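Local coordinates for protein mandelate racemase/muconate lactonizing enzyme/Enolase superfamily (Rhodobacter sphaeroides, PDB 2HZG) that belongs to the enolase superfamily, joining an N-terminal capping domain to a TIM-barrel-like domain that carries a bound sodium ion in the crystal, at residues Leu10-Met15 / Ala46-Ser51; Leu72-Asp77 / Ile82-Ala87; Ala109-Leu114 / Gly282-Ala287; Gln202-Gly205 / Glu209-Ala212; Glu228-Asp231 / Ala236-Ala239. All coordinates share one frame; numbering follows the deposited sequence.

Contacts 1 and 2 lie in the N-terminal domain, contacts 4 and 5 among the loops and short helices that follow barrel strands, and contact 3 joins the two domains. Contacts 1, 3, 4 and 5 are buried, and their cross-segment chemistry is chiefly aromatic: one ring in each receives an aliphatic group on its face. Contact 2, only partly buried, has no ring and instead pairs aliphatic packing with an arginine-amide grip. Contacts 2 and 3 touch through Ile82 on Trp111, with centres 11 Å apart. Contacts 4 and 5, 8 Å apart between centres, are joined by probable backbone hydrogen bonds. Contacts 1, 4 and 5 meet the second subunit, whereas contacts 2 and 3 do not.

Contact 1: residues Leu10-Met15 / Ala46-Ser51; sequences LFYLSM and AAPLPS
Tyr12 and Pro48 mark the closest approach of the two backbones, their CA atoms 6.0 Å apart where strand 5-14 passes the first turn of helix 48-56. Ala47 occupies the N-cap position of that helix, and its carbonyl closes the first turn: Ala47 O accepts from Ser51 N at 3.1 Å and also from Ser51 OG at 2.8 Å. The hydroxyl arrives from above the carbonyl plane, 38° out of it. Across the gap the main meeting is a CH-pi contact. Pro48 CB stands 3.5 Å from the centroid of the Tyr12 ring and 15° off its normal, so the pyrrolidine meets the face near its centre, while Pro48 CG extends past the rim near CE1. The proline and tyrosine side chains run at about a right angle to each other. Tyr12 reaches this place because CG is anti to the backbone N (chi1 -173°), which swings the ring beside its own carbonyl carbon. This pairing is internal to the capping domain of the enolase superfamily, in which a three-stranded antiparallel sheet packs with helices; strand 5-14 is an outer strand of that sheet within the chain. Farther along the ring, Tyr12 CE2 brushes Leu49 CB at 4.2 Å. A water bridges the tyrosine hydroxyl and the helix backbone, donating to Tyr12 OH at 2.9 Å and accepting from Leu49 N at 3.0 Å; this gives a partner to an N-H of the first helical turn, where intrahelical acceptors are lacking. Pro58 of the second subunit packs on Tyr12, and Ser60 of that subunit packs on Pro48.

Contact 2: residues Leu72-Asp77 / Ile82-Ala87; sequences LGQRLD and IARIAA
Arg84 turns the end of its guanidinium to the carbonyl oxygen of the Gln74 side chain and grips that single atom with two nitrogens. The shorter bond, Arg84 NH1 to Gln74 OE1, is 2.8 Å long with an N-H...O angle of 154°; the second, Arg84 NH2 to Gln74 OE1, measures 3.1 Å and is more bent. OE1 lies at the guanidinium edge, practically in its plane, while the amide plane is turned 41° from it. Arg84 NH2 also makes a weak bond to Arg75 O at 2.9 Å. A bend in the arginine chain at chi3 (55°) curls the end back to the loop, and NE is left to form a salt bridge with Asp81, three residues earlier on the same helix.

Beneath this polar layer the contact is aliphatic. Ile85 extends CD1 alongside Gln74 CB at 3.7 Å. Leu76 sends CD1 to Ile82 CG1 at 3.9 Å, the two side chains slanting across each other. The loop 72-77 thereby lies along helix 79-92 of the N-terminal domain, and backbone bonds from Gly73, Gln74 and Leu76 tie it to the beginning of the chain. Ile82 continues inward to Leu110 and Trp111 of helix 99-118. Because the arginine's N-H donors are divided among an amide oxygen, a backbone carbonyl (weakly) and one carboxylate, the outer layer probably depends on directional hydrogen bonds as well as charge, with leucine and isoleucine contacts filling the side toward the core.

Contact 3: residues Ala109-Leu114 / Gly282-Ala287; sequences ALWDLL and GGLGPA
Leu284 lies over one face of the Trp111 indole. Its CD2 methyl comes 3.6 Å from Trp111 CG, close to where the ring joins the side chain, while CB makes a CH-pi contact with the five-membered ring, 4.0 Å from its centroid and 27° off the normal. The two side chains slide past each other in opposite directions, so the leucine lies lengthwise over the pyrrole part of the indole. In Trp111, CG is anti to the carbonyl carbon (chi1 -67°), and this sets the indole off helix 99-118 toward the other segment. Beside the indole nitrogen the backbone takes over, with Gly285 N 4.1 Å from Trp111 NE1.

In the next shell, Glu107, one turn earlier on the same helix as Trp111, fixes both partners. Its OE2 is hydrogen-bonded to Trp111 NE1 and to Gly285 N, and its OE1 to Leu284 N. The carboxylate thus meets backbone N-H groups at the start of helix 284-297, a place where the helix dipole would favour negative charge. Gly283 is the N-cap residue of that helix, and it and Gly282 have positive phi, in keeping with the sharp turn from helix 278-281. On the side of the N-terminal domain, Pro79 and Leu126 pack against the indole. The whole is an interdomain joint of the enolase superfamily, an N-terminal-domain helix docked on a helix start of the TIM-barrel-like domain.

Contact 4: residues Gln202-Gly205 / Glu209-Ala212; sequences QIFG and EAAA
Phe204 packs its face against Ala210 and Ala211 of the short helix 208-212, and its ring is clasped tightly from both faces. Over one face Ala211 CA makes a CH-pi contact 3.9 Å from the ring centroid, 12° off the normal; over the opposite face lies Ile203 CG2, 3.8 Å above the plane and also near the centre. The Ala211 methyl sits by the CG-CD2 side of the ring, CB to Phe204 CD2 being 3.6 Å. The ring owes its position to a first torsion of -55°, which sets CG anti to the carbonyl carbon, and to the type I beta turn Gln202-Gly205, closed by Gly205 N to Gln202 O at 3.0 Å. This loop follows strand 195-199 at the C-terminal end of the barrel strands, the end where Asp199 binds a sodium ion, so the contact folds one loop of the barrel back on the helix it enters.

Packing eases toward the outer side. Ala210 CB touches Phe204 CD1 at 4.0 Å and is partly exposed; a second sodium ion, distinct from that of Asp199, lies about 6 Å from the Ala210 side chain. Ala210 N is held by the Asp207 carboxylate, and Ala210 O receives a hydrogen bond from Arg214. Glu209, exposed, forms a salt bridge with Arg244. Ile203 and Gln202 remain partly exposed although they pack on Tyr91 and Met94 of the second subunit.

Contact 5: residues Glu228-Asp231 / Ala236-Ala239; sequences EPFD and AAHA
Phe230 and His238 form a T-shaped pair in which the edge of the phenylalanine is directed to the face of the imidazole: centroids are 5.4 Å apart and the planes meet at 76°. With CG beside the backbone N in both residues (chi1 -56° and -80°), the two rings are carried to each other from loop and helix. Phe230 is itself sandwiched. Ala237 CB makes a CH-pi contact 3.8 Å from its centroid, and on the opposite face lies Pro229 CB, 3.7 Å above the plane and toward the rim. Pro229 crosses the histidine at about a right angle, its CD 3.8 Å from His238 NE2. At the imidazole edge, in its plane, Asp231 O is 3.5 Å from His238 CE1.

His238 ND1 is hydrogen-bonded to Ala234 O, one turn back; ND1 is probably the protonated nitrogen, and the bond supports the modelled ring orientation. In the TIM-barrel-like domain the contact joins the loop after strand 225-227, which ends on the metal ligand Glu227, to helix 235-242. The imidazole is thus anchored by one hydrogen bond at ND1, while its remaining contacts are packing and, perhaps, weakly polarised C-H approaches.

Contact 1: residues Leu10-Met15 / Ala46-Ser51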
# COMPACT_ATOMS: atom_id res chain seq x y z
N LEU A 10 -1.95 0.87 -22.21
CA LEU A 10 -1.32 0.01 -21.22
C LEU A 10 -1.02 -1.35 -21.84
O LEU A 10 -1.93 -2.05 -22.28
CB LEU A 10 -2.27 -0.17 -20.04
CG LEU A 10 -2.83 1.10 -19.36
CD1 LEU A 10 -3.65 0.74 -18.09
CD2 LEU A 10 -1.72 2.09 -19.02
N PHE A 11 0.26 -1.73 -21.82
CA PHE A 11 0.75 -2.95 -22.44
C PHE A 11 1.25 -3.92 -21.38
O PHE A 11 2.27 -3.69 -20.75
CB PHE A 11 1.89 -2.61 -23.41
CG PHE A 11 1.46 -1.76 -24.57
CD1 PHE A 11 1.12 -2.35 -25.79
CD2 PHE A 11 1.37 -0.37 -24.44
CE1 PHE A 11 0.72 -1.58 -26.87
CE2 PHE A 11 0.96 0.42 -25.52
CZ PHE A 11 0.63 -0.19 -26.74
N TYR A 12 0.50 -5.01 -21.18
CA TYR A 12 0.89 -6.07 -20.25
C TYR A 12 1.86 -6.96 -21.02
O TYR A 12 1.46 -7.63 -21.97
CB TYR A 12 -0.36 -6.85 -19.81
CG TYR A 12 -0.19 -7.91 -18.71
CD1 TYR A 12 1.07 -8.38 -18.29
CD2 TYR A 12 -1.33 -8.49 -18.12
CE1 TYR A 12 1.19 -9.38 -17.29
CE2 TYR A 12 -1.23 -9.47 -17.13
CZ TYR A 12 0.02 -9.92 -16.72
OH TYR A 12 0.09 -10.89 -15.73
N LEU A 13 3.14 -6.94 -20.65
CA LEU A 13 4.11 -7.80 -21.31
C LEU A 13 4.53 -8.92 -20.39
O LEU A 13 4.64 -8.71 -19.18
CB LEU A 13 5.34 -6.99 -21.75
CG LEU A 13 5.10 -5.80 -22.68
CD1 LEU A 13 6.46 -5.27 -23.15
CD2 LEU A 13 4.20 -6.20 -23.85
N SER A 14 4.81 -10.10 -20.95
CA SER A 14 5.31 -11.20 -20.13
C SER A 14 6.22 -12.13 -20.92
O SER A 14 5.98 -12.39 -22.10
CB SER A 14 4.13 -12.03 -19.56
OG SER A 14 4.58 -13.01 -18.64
N MET A 15 7.26 -12.62 -20.26
CA MET A 15 7.99 -13.82 -20.69
C MET A 15 6.98 -14.97 -20.86
O MET A 15 5.95 -14.97 -20.17
CB MET A 15 9.03 -14.20 -19.63
CG MET A 15 10.27 -13.28 -19.57
SD MET A 15 11.26 -13.28 -21.08
CE MET A 15 12.14 -14.82 -20.88
N ALA A 46 5.25 -3.34 -11.04
CA ALA A 46 4.03 -3.62 -10.32
C ALA A 46 3.38 -4.80 -10.99
O ALA A 46 3.72 -5.13 -12.13
CB ALA A 46 3.09 -2.42 -10.41
N ALA A 47 2.40 -5.37 -10.31
CA ALA A 47 1.56 -6.43 -10.88
C ALA A 47 0.72 -5.80 -11.98
O ALA A 47 -0.06 -4.89 -11.72
CB ALA A 47 0.68 -7.06 -9.78
N PRO A 48 0.93 -6.23 -13.24
CA PRO A 48 0.24 -5.58 -14.35
C PRO A 48 -1.28 -5.59 -14.33
O PRO A 48 -1.86 -4.56 -14.58
CB PRO A 48 0.80 -6.30 -15.59
CG PRO A 48 2.17 -6.76 -15.15
CD PRO A 48 1.88 -7.25 -13.73
N LEU A 49 -1.92 -6.74 -14.06
CA LEU A 49 -3.37 -6.75 -14.13
C LEU A 49 -4.05 -5.91 -13.03
O LEU A 49 -4.98 -5.17 -13.34
CB LEU A 49 -3.95 -8.18 -14.19
CG LEU A 49 -5.47 -8.31 -14.25
CD1 LEU A 49 -6.00 -7.87 -15.62
CD2 LEU A 49 -5.88 -9.76 -13.99
N PRO A 50 -3.63 -6.04 -11.76
CA PRO A 50 -4.17 -5.14 -10.72
C PRO A 50 -3.94 -3.68 -11.04
O PRO A 50 -4.80 -2.84 -10.75
CB PRO A 50 -3.39 -5.55 -9.47
CG PRO A 50 -3.07 -6.99 -9.69
CD PRO A 50 -2.71 -7.03 -11.18
N SER A 51 -2.78 -3.35 -11.63
CA SER A 51 -2.50 -1.98 -12.06
C SER A 51 -3.44 -1.53 -13.17
O SER A 51 -4.01 -0.45 -13.08
CB SER A 51 -1.03 -1.81 -12.49
OG SER A 51 -0.18 -2.14 -11.41
O HOH W 1 -0.74 -9.38 -13.41

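Contact 2: residues Leu72-Asp77 / Ile82-Ala87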
# COMPACT_ATOMS: atom_id res chain seq x y z
N LEU A 72 -6.68 11.09 -18.16
CA LEU A 72 -7.23 11.33 -19.50
C LEU A 72 -7.87 12.70 -19.58
O LEU A 72 -8.68 13.05 -18.72
CB LEU A 72 -8.27 10.28 -19.90
CG LEU A 72 -7.74 8.91 -20.37
CD1 LEU A 72 -8.93 8.01 -20.76
CD2 LEU A 72 -6.77 9.07 -21.55
N GLY A 73 -7.48 13.48 -20.58
CA GLY A 73 -8.12 14.79 -20.84
C GLY A 73 -7.44 15.90 -20.08
O GLY A 73 -7.77 17.07 -20.26
N GLN A 74 -6.48 15.54 -19.23
CA GLN A 74 -5.76 16.54 -18.42
C GLN A 74 -4.79 17.39 -19.24
O GLN A 74 -4.12 16.89 -20.14
CB GLN A 74 -5.02 15.86 -17.26
CG GLN A 74 -6.01 15.33 -16.21
CD GLN A 74 -6.66 16.49 -15.45
OE1 GLN A 74 -6.01 17.50 -15.21
NE2 GLN A 74 -7.94 16.36 -15.11
N ARG A 75 -4.70 18.68 -18.89
CA ARG A 75 -3.77 19.59 -19.56
C ARG A 75 -2.35 19.28 -19.14
O ARG A 75 -2.08 19.02 -17.96
CB ARG A 75 -4.09 21.06 -19.22
CG ARG A 75 -5.45 21.51 -19.70
CD ARG A 75 -5.61 23.07 -19.64
NE ARG A 75 -6.75 23.47 -20.46
CZ ARG A 75 -6.70 23.63 -21.78
NH1 ARG A 75 -5.55 23.44 -22.44
NH2 ARG A 75 -7.79 23.98 -22.46
N LEU A 76 -1.45 19.31 -20.12
CA LEU A 76 -0.05 18.99 -19.90
C LEU A 76 0.80 20.02 -20.63
O LEU A 76 1.35 19.76 -21.72
CB LEU A 76 0.25 17.55 -20.34
CG LEU A 76 1.64 16.97 -20.06
CD1 LEU A 76 1.89 16.77 -18.56
CD2 LEU A 76 1.83 15.66 -20.83
N ASP A 77 0.88 21.20 -20.02
CA ASP A 77 1.57 22.38 -20.57
C ASP A 77 2.98 22.57 -20.04
O ASP A 77 3.66 23.53 -20.44
CB ASP A 77 0.77 23.65 -20.23
CG ASP A 77 -0.51 23.76 -21.03
OD1 ASP A 77 -0.49 23.38 -22.22
OD2 ASP A 77 -1.53 24.23 -20.47
N ILE A 82 2.57 17.86 -14.32
CA ILE A 82 2.86 16.48 -13.89
C ILE A 82 2.55 16.34 -12.40
O ILE A 82 1.80 15.45 -11.99
CB ILE A 82 4.31 16.03 -14.21
CG1 ILE A 82 4.55 16.10 -15.74
CG2 ILE A 82 4.54 14.61 -13.63
CD1 ILE A 82 5.98 15.72 -16.22
N ALA A 83 3.13 17.24 -11.61
CA ALA A 83 2.84 17.35 -10.17
C ALA A 83 1.34 17.48 -9.91
O ALA A 83 0.78 16.79 -9.03
CB ALA A 83 3.62 18.52 -9.54
N ARG A 84 0.68 18.32 -10.71
CA ARG A 84 -0.74 18.56 -10.56
C ARG A 84 -1.54 17.28 -10.80
O ARG A 84 -2.43 16.93 -10.02
CB ARG A 84 -1.20 19.67 -11.52
CG ARG A 84 -2.61 20.17 -11.26
CD ARG A 84 -3.05 21.21 -12.34
NE ARG A 84 -2.94 20.68 -13.70
CZ ARG A 84 -3.77 19.78 -14.22
NH1 ARG A 84 -4.79 19.31 -13.50
NH2 ARG A 84 -3.59 19.35 -15.46
N ILE A 85 -1.21 16.59 -11.89
CA ILE A 85 -1.90 15.36 -12.24
C ILE A 85 -1.67 14.27 -11.19
O ILE A 85 -2.62 13.55 -10.80
CB ILE A 85 -1.50 14.89 -13.67
CG1 ILE A 85 -2.10 15.84 -14.72
CG2 ILE A 85 -1.95 13.43 -13.91
CD1 ILE A 85 -1.51 15.69 -16.16
N ALA A 86 -0.42 14.11 -10.75
CA ALA A 86 -0.08 13.15 -9.69
C ALA A 86 -0.84 13.41 -8.37
O ALA A 86 -1.34 12.49 -7.74
CB ALA A 86 1.43 13.14 -9.44
N ALA A 87 -0.91 14.68 -7.96
CA ALA A 87 -1.73 15.07 -6.79
C ALA A 87 -3.22 14.74 -6.97
O ALA A 87 -3.88 14.32 -6.03
CB ALA A 87 -1.53 16.55 -6.46

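Contact 3: residues Ala109-Leu114 / Gly282-Ala287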
# COMPACT_ATOMS: atom_id res chain seq x y z
N ALA A 109 6.14 8.52 -17.85
CA ALA A 109 5.81 8.71 -19.27
C ALA A 109 5.53 10.18 -19.60
O ALA A 109 5.78 10.62 -20.71
CB ALA A 109 4.60 7.83 -19.69
N LEU A 110 5.01 10.92 -18.61
CA LEU A 110 4.81 12.37 -18.74
C LEU A 110 6.12 13.14 -18.83
O LEU A 110 6.25 14.05 -19.65
CB LEU A 110 3.94 12.92 -17.59
CG LEU A 110 2.54 12.30 -17.47
CD1 LEU A 110 1.74 13.08 -16.42
CD2 LEU A 110 1.87 12.31 -18.83
N TRP A 111 7.09 12.78 -17.99
CA TRP A 111 8.44 13.32 -18.10
C TRP A 111 9.09 12.99 -19.44
O TRP A 111 9.72 13.86 -20.04
CB TRP A 111 9.32 12.83 -16.97
CG TRP A 111 8.89 13.37 -15.63
CD1 TRP A 111 8.20 12.71 -14.67
CD2 TRP A 111 9.11 14.69 -15.14
NE1 TRP A 111 8.00 13.53 -13.59
CE2 TRP A 111 8.53 14.76 -13.85
CE3 TRP A 111 9.75 15.84 -15.66
CZ2 TRP A 111 8.57 15.92 -13.07
CZ3 TRP A 111 9.78 16.98 -14.89
CH2 TRP A 111 9.21 17.02 -13.61
N ASP A 112 8.94 11.74 -19.88
CA ASP A 112 9.41 11.31 -21.19
C ASP A 112 8.76 12.14 -22.32
O ASP A 112 9.47 12.68 -23.17
CB ASP A 112 9.16 9.81 -21.38
CG ASP A 112 9.92 9.24 -22.59
OD1 ASP A 112 11.11 9.60 -22.80
OD2 ASP A 112 9.33 8.42 -23.34
N LEU A 113 7.43 12.26 -22.28
CA LEU A 113 6.67 13.02 -23.28
C LEU A 113 7.11 14.49 -23.31
O LEU A 113 7.46 15.02 -24.35
CB LEU A 113 5.15 12.93 -23.00
CG LEU A 113 4.11 13.41 -24.04
CD1 LEU A 113 2.73 12.81 -23.74
CD2 LEU A 113 4.03 14.94 -24.17
N LEU A 114 7.10 15.15 -22.16
CA LEU A 114 7.51 16.55 -22.13
C LEU A 114 8.97 16.72 -22.56
O LEU A 114 9.30 17.67 -23.25
CB LEU A 114 7.23 17.22 -20.78
CG LEU A 114 5.73 17.46 -20.49
CD1 LEU A 114 5.53 18.12 -19.12
CD2 LEU A 114 5.07 18.33 -21.55
N GLY A 282 5.65 6.23 -7.54
CA GLY A 282 4.85 7.29 -8.17
C GLY A 282 5.61 8.07 -9.23
O GLY A 282 5.16 9.14 -9.66
N GLY A 283 6.77 7.56 -9.65
CA GLY A 283 7.54 8.17 -10.73
C GLY A 283 8.67 9.05 -10.26
O GLY A 283 9.18 8.89 -9.15
N LEU A 284 9.07 9.98 -11.12
CA LEU A 284 10.28 10.78 -10.91
C LEU A 284 10.10 11.82 -9.82
O LEU A 284 11.03 12.08 -9.06
CB LEU A 284 10.71 11.47 -12.22
CG LEU A 284 11.55 10.67 -13.25
CD1 LEU A 284 11.09 9.25 -13.48
CD2 LEU A 284 11.71 11.42 -14.59
N GLY A 285 8.92 12.42 -9.77
CA GLY A 285 8.62 13.45 -8.78
C GLY A 285 8.89 13.03 -7.35
O GLY A 285 9.70 13.66 -6.67
N PRO A 286 8.17 11.99 -6.86
CA PRO A 286 8.38 11.51 -5.48
C PRO A 286 9.82 11.04 -5.25
O PRO A 286 10.37 11.29 -4.19
CB PRO A 286 7.40 10.34 -5.35
CG PRO A 286 6.33 10.67 -6.35
CD PRO A 286 7.06 11.27 -7.51
N ALA A 287 10.41 10.40 -6.26
CA ALA A 287 11.79 9.94 -6.16
C ALA A 287 12.77 11.10 -5.98
O ALA A 287 13.66 11.03 -5.14
CB ALA A 287 12.14 9.13 -7.40

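Contact 4: residues Gln202-Gly205 / Glu209-Ala212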
# COMPACT_ATOMS: atom_id res chain seq x y z
N GLN A 202 13.51 -8.96 2.47
CA GLN A 202 12.57 -8.92 3.60
C GLN A 202 12.43 -10.27 4.33
O GLN A 202 11.49 -10.46 5.11
CB GLN A 202 11.19 -8.40 3.15
CG GLN A 202 11.21 -7.02 2.46
CD GLN A 202 9.80 -6.49 2.20
OE1 GLN A 202 8.82 -6.99 2.77
NE2 GLN A 202 9.68 -5.52 1.32
N ILE A 203 13.36 -11.20 4.10
CA ILE A 203 13.19 -12.58 4.53
C ILE A 203 13.15 -12.78 6.05
O ILE A 203 12.52 -13.70 6.52
CB ILE A 203 14.23 -13.55 3.89
CG1 ILE A 203 13.79 -15.01 4.05
CG2 ILE A 203 15.61 -13.32 4.52
CD1 ILE A 203 12.48 -15.37 3.34
N PHE A 204 13.80 -11.91 6.82
CA PHE A 204 13.78 -12.07 8.27
C PHE A 204 12.50 -11.55 8.89
O PHE A 204 12.27 -11.75 10.08
CB PHE A 204 15.04 -11.49 8.93
CG PHE A 204 16.31 -12.07 8.37
CD1 PHE A 204 16.60 -13.42 8.55
CD2 PHE A 204 17.20 -11.28 7.63
CE1 PHE A 204 17.77 -13.98 7.99
CE2 PHE A 204 18.35 -11.82 7.07
CZ PHE A 204 18.64 -13.17 7.26
N GLY A 205 11.65 -10.91 8.07
CA GLY A 205 10.31 -10.47 8.48
C GLY A 205 10.39 -9.40 9.55
O GLY A 205 10.55 -8.22 9.25
N GLU A 209 16.72 -10.91 15.73
CA GLU A 209 17.79 -11.81 16.16
C GLU A 209 18.27 -12.73 15.04
O GLU A 209 19.47 -12.92 14.91
CB GLU A 209 17.39 -12.57 17.43
CG GLU A 209 17.05 -11.62 18.62
CD GLU A 209 18.20 -10.68 19.01
OE1 GLU A 209 19.38 -11.11 18.99
OE2 GLU A 209 17.95 -9.50 19.33
N ALA A 210 17.36 -13.28 14.24
CA ALA A 210 17.73 -14.06 13.04
C ALA A 210 18.60 -13.24 12.07
O ALA A 210 19.60 -13.74 11.55
CB ALA A 210 16.51 -14.60 12.32
N ALA A 211 18.23 -11.98 11.85
CA ALA A 211 19.01 -11.08 11.00
C ALA A 211 20.37 -10.77 11.62
O ALA A 211 21.42 -10.82 10.95
CB ALA A 211 18.23 -9.78 10.74
N ALA A 212 20.35 -10.45 12.92
CA ALA A 212 21.57 -10.10 13.64
C ALA A 212 22.58 -11.24 13.57
O ALA A 212 23.77 -10.98 13.54
CB ALA A 212 21.27 -9.74 15.12

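Contact 5: residues Glu228-Asp231 / Ala236-Ala239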
# COMPACT_ATOMS: atom_id res chain seq x y z
N GLU A 228 17.10 -4.60 2.68
CA GLU A 228 15.78 -5.14 3.01
C GLU A 228 15.80 -6.31 4.00
O GLU A 228 15.26 -7.38 3.70
CB GLU A 228 15.05 -5.59 1.72
CG GLU A 228 14.58 -4.43 0.84
CD GLU A 228 13.18 -4.67 0.27
OE1 GLU A 228 12.22 -3.97 0.73
OE2 GLU A 228 13.04 -5.60 -0.59
N PRO A 229 16.43 -6.13 5.19
CA PRO A 229 16.43 -7.29 6.11
C PRO A 229 15.01 -7.70 6.57
O PRO A 229 14.79 -8.86 6.89
CB PRO A 229 17.26 -6.81 7.32
CG PRO A 229 17.19 -5.27 7.23
CD PRO A 229 17.13 -4.95 5.76
N PHE A 230 14.08 -6.75 6.60
CA PHE A 230 12.78 -6.94 7.24
C PHE A 230 11.60 -6.48 6.37
O PHE A 230 11.83 -5.87 5.31
CB PHE A 230 12.74 -6.15 8.55
CG PHE A 230 13.86 -6.49 9.51
CD1 PHE A 230 13.93 -7.76 10.10
CD2 PHE A 230 14.83 -5.54 9.82
CE1 PHE A 230 14.97 -8.08 10.99
CE2 PHE A 230 15.87 -5.84 10.70
CZ PHE A 230 15.94 -7.11 11.29
N ASP A 231 10.37 -6.77 6.83
CA ASP A 231 9.16 -6.13 6.27
C ASP A 231 9.47 -4.67 6.00
O ASP A 231 10.11 -4.03 6.84
CB ASP A 231 7.98 -6.10 7.27
CG ASP A 231 7.40 -7.47 7.60
OD1 ASP A 231 7.77 -8.49 6.98
OD2 ASP A 231 6.52 -7.49 8.50
N ALA A 236 11.34 -0.06 13.31
CA ALA A 236 11.96 -0.33 14.61
C ALA A 236 12.91 -1.54 14.52
O ALA A 236 14.00 -1.52 15.09
CB ALA A 236 10.90 -0.51 15.70
N ALA A 237 12.49 -2.58 13.79
CA ALA A 237 13.37 -3.73 13.51
C ALA A 237 14.66 -3.28 12.79
O ALA A 237 15.77 -3.69 13.18
CB ALA A 237 12.63 -4.79 12.72
N HIS A 238 14.53 -2.46 11.75
CA HIS A 238 15.68 -1.89 11.03
C HIS A 238 16.63 -1.14 11.96
O HIS A 238 17.85 -1.34 11.93
CB HIS A 238 15.20 -0.93 9.93
CG HIS A 238 14.74 -1.61 8.68
ND1 HIS A 238 13.48 -2.15 8.55
CD2 HIS A 238 15.36 -1.79 7.48
CE1 HIS A 238 13.34 -2.65 7.33
NE2 HIS A 238 14.46 -2.43 6.66
N ALA A 239 16.06 -0.26 12.79
CA ALA A 239 16.82 0.52 13.74
C ALA A 239 17.53 -0.39 14.76
O ALA A 239 18.69 -0.17 15.08
CB ALA A 239 15.91 1.56 14.48